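Local coordinates for protein putative dehydrogenase (Amycolatopsis orientalis, PDB 5A9T) that probably uses NADPH to reduce cyclic imines to chiral amines, as an imine reductase of the HIBADH-related family, at residues Pro7-Gly12 with Ser60-Leu65. Residues are numbered along the deposited sequence; the frame is centred on the assembly and turned at random. Where two conformers were deposited one is given.
Sequences PVTVAG and SASRLL
Thr-9 and Ser-62 each turn their hydroxyl anti to their own carbonyl carbon, beside the backbone N (chi1 -69° and -43°), and so bring the two oxygens, Thr-9 OG1 and Ser-62 OG, within 2.8 Å. Thr-9 OG1 donates to the carbonyl O of Ala-58, leaving it able to accept from Ser-62 OG, but the Ser-62 proton also has a water within reach, 2.8 Å from OG, so this bond is not settled. Ser-62 OG sits over the face of the Val-8/Thr-9 peptide, 3.1 Å from Val-8 C. Past this hydroxyl pair, Thr-9 N gives a nearly straight bond to Leu-64 O (3.0 Å, 175°). One step earlier a second water joins the chains, donating to Pro-7 O and accepting from Leu-64 N. On one face of the sheet Val-8 and Leu-64 lie side by side, with Val-8 CG1 3.9 Å from Leu-64 CD2; Tyr-147 and Thr-150 of helix 141-152 pack on Leu-64 there. On the other face Leu-65 CD2 rests 3.8 Å from Thr-9 CB. This parallel pairing of strands 7-11 and 64-67 belongs to the core of a Rossmann-type NADP-binding domain, whose first strand runs into the glycine-rich turn beginning at Gly-12.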
loop_
_atom_site.group_PDB
_atom_site.type_symbol
_atom_site.label_atom_id
_atom_site.label_comp_id
_atom_site.label_asym_id
_atom_site.label_seq_id
_atom_site.Cartn_x
_atom_site.Cartn_y
_atom_site.Cartn_z
ATOM N N PRO A 7 -35.462 15.076 -13.883
ATOM C CA PRO A 7 -35.998 14.364 -12.773
ATOM C C PRO A 7 -35.092 13.100 -12.477
ATOM O O PRO A 7 -34.566 12.470 -13.392
ATOM C CB PRO A 7 -37.378 13.914 -13.277
ATOM C CG PRO A 7 -37.249 13.869 -14.712
ATOM C CD PRO A 7 -36.351 15.004 -15.079
ATOM N N VAL A 8 -34.921 12.792 -11.210
ATOM C CA VAL A 8 -34.232 11.601 -10.820
ATOM C C VAL A 8 -34.963 11.033 -9.613
ATOM O O VAL A 8 -35.427 11.812 -8.771
ATOM C CB VAL A 8 -32.776 11.874 -10.384
ATOM C CG1 VAL A 8 -32.127 10.528 -10.026
ATOM C CG2 VAL A 8 -32.040 12.664 -11.421
ATOM N N THR A 9 -35.097 9.721 -9.492
ATOM C CA THR A 9 -35.625 9.096 -8.347
ATOM C C THR A 9 -34.489 8.423 -7.589
ATOM O O THR A 9 -33.679 7.707 -8.205
ATOM C CB THR A 9 -36.675 8.085 -8.743
ATOM O OG1 THR A 9 -37.834 8.754 -9.267
ATOM C CG2 THR A 9 -37.126 7.241 -7.589
ATOM N N VAL A 10 -34.502 8.509 -6.269
ATOM C CA VAL A 10 -33.621 7.714 -5.406
ATOM C C VAL A 10 -34.466 6.795 -4.580
ATOM O O VAL A 10 -35.356 7.257 -3.809
ATOM C CB VAL A 10 -32.770 8.637 -4.525
ATOM C CG1 VAL A 10 -31.932 7.769 -3.572
ATOM C CG2 VAL A 10 -31.902 9.550 -5.337
ATOM N N ALA A 11 -34.275 5.494 -4.706
ATOM C CA ALA A 11 -34.914 4.495 -3.931
ATOM C C ALA A 11 -33.970 3.893 -2.909
ATOM O O ALA A 11 -33.003 3.216 -3.253
ATOM C CB ALA A 11 -35.459 3.394 -4.822
ATOM N N GLY A 12 -34.238 4.119 -1.649
ATOM C CA GLY A 12 -33.362 3.693 -0.594
ATOM C C GLY A 12 -32.747 4.894 0.080
ATOM O O GLY A 12 -31.990 5.656 -0.475
ATOM N N SER A 60 -42.386 5.870 -11.525
ATOM C CA SER A 60 -43.018 6.585 -12.635
ATOM C C SER A 60 -42.595 8.056 -12.747
ATOM O O SER A 60 -42.862 8.726 -13.761
ATOM C CB SER A 60 -44.565 6.456 -12.523
ATOM O OG SER A 60 -44.997 5.121 -12.550
ATOM N N ALA A 61 -41.944 8.627 -11.707
ATOM C CA ALA A 61 -41.591 10.038 -11.647
ATOM C C ALA A 61 -40.434 10.402 -12.572
ATOM O O ALA A 61 -40.241 11.569 -12.927
ATOM C CB ALA A 61 -41.236 10.482 -10.231
ATOM N N SER A 62 -39.572 9.412 -12.843
ATOM C CA SER A 62 -38.284 9.662 -13.453
ATOM C C SER A 62 -37.910 8.531 -14.373
ATOM O O SER A 62 -38.257 7.430 -14.123
ATOM C CB SER A 62 -37.135 9.831 -12.401
ATOM O OG SER A 62 -37.567 10.646 -11.301
ATOM N N ARG A 63 -37.113 8.845 -15.419
ATOM C CA ARG A 63 -36.527 7.785 -16.210
ATOM C C ARG A 63 -35.314 7.172 -15.443
ATOM O O ARG A 63 -35.137 5.947 -15.437
ATOM C CB ARG A 63 -36.095 8.261 -17.569
ATOM C CG ARG A 63 -35.243 7.279 -18.374
ATOM C CD ARG A 63 -35.038 7.757 -19.820
ATOM N NE ARG A 63 -33.910 7.064 -20.515
ATOM C CZ ARG A 63 -33.946 5.857 -20.993
ATOM N NH1 ARG A 63 -34.995 5.049 -20.878
ATOM N NH2 ARG A 63 -32.933 5.310 -21.645
ATOM N N LEU A 64 -34.522 8.046 -14.814
ATOM C CA LEU A 64 -33.313 7.621 -14.080
ATOM C C LEU A 64 -33.666 7.283 -12.655
ATOM O O LEU A 64 -34.149 8.125 -11.894
ATOM C CB LEU A 64 -32.263 8.753 -14.121
ATOM C CG LEU A 64 -30.975 8.376 -13.325
ATOM C CD1 LEU A 64 -30.296 7.208 -13.912
ATOM C CD2 LEU A 64 -30.106 9.603 -13.283
ATOM N N LEU A 65 -33.492 6.005 -12.325
ATOM C CA LEU A 65 -33.816 5.438 -11.001
ATOM C C LEU A 65 -32.485 5.033 -10.373
ATOM O O LEU A 65 -31.860 4.077 -10.814
ATOM C CB LEU A 65 -34.711 4.246 -11.091
ATOM C CG LEU A 65 -35.925 4.460 -12.008
ATOM C CD1 LEU A 65 -36.666 3.126 -12.283
ATOM C CD2 LEU A 65 -36.912 5.550 -11.540
HETATM O O HOH W 1 -35.141 10.867 -15.467
HETATM O O HOH W 2 -38.325 13.022 -9.955
#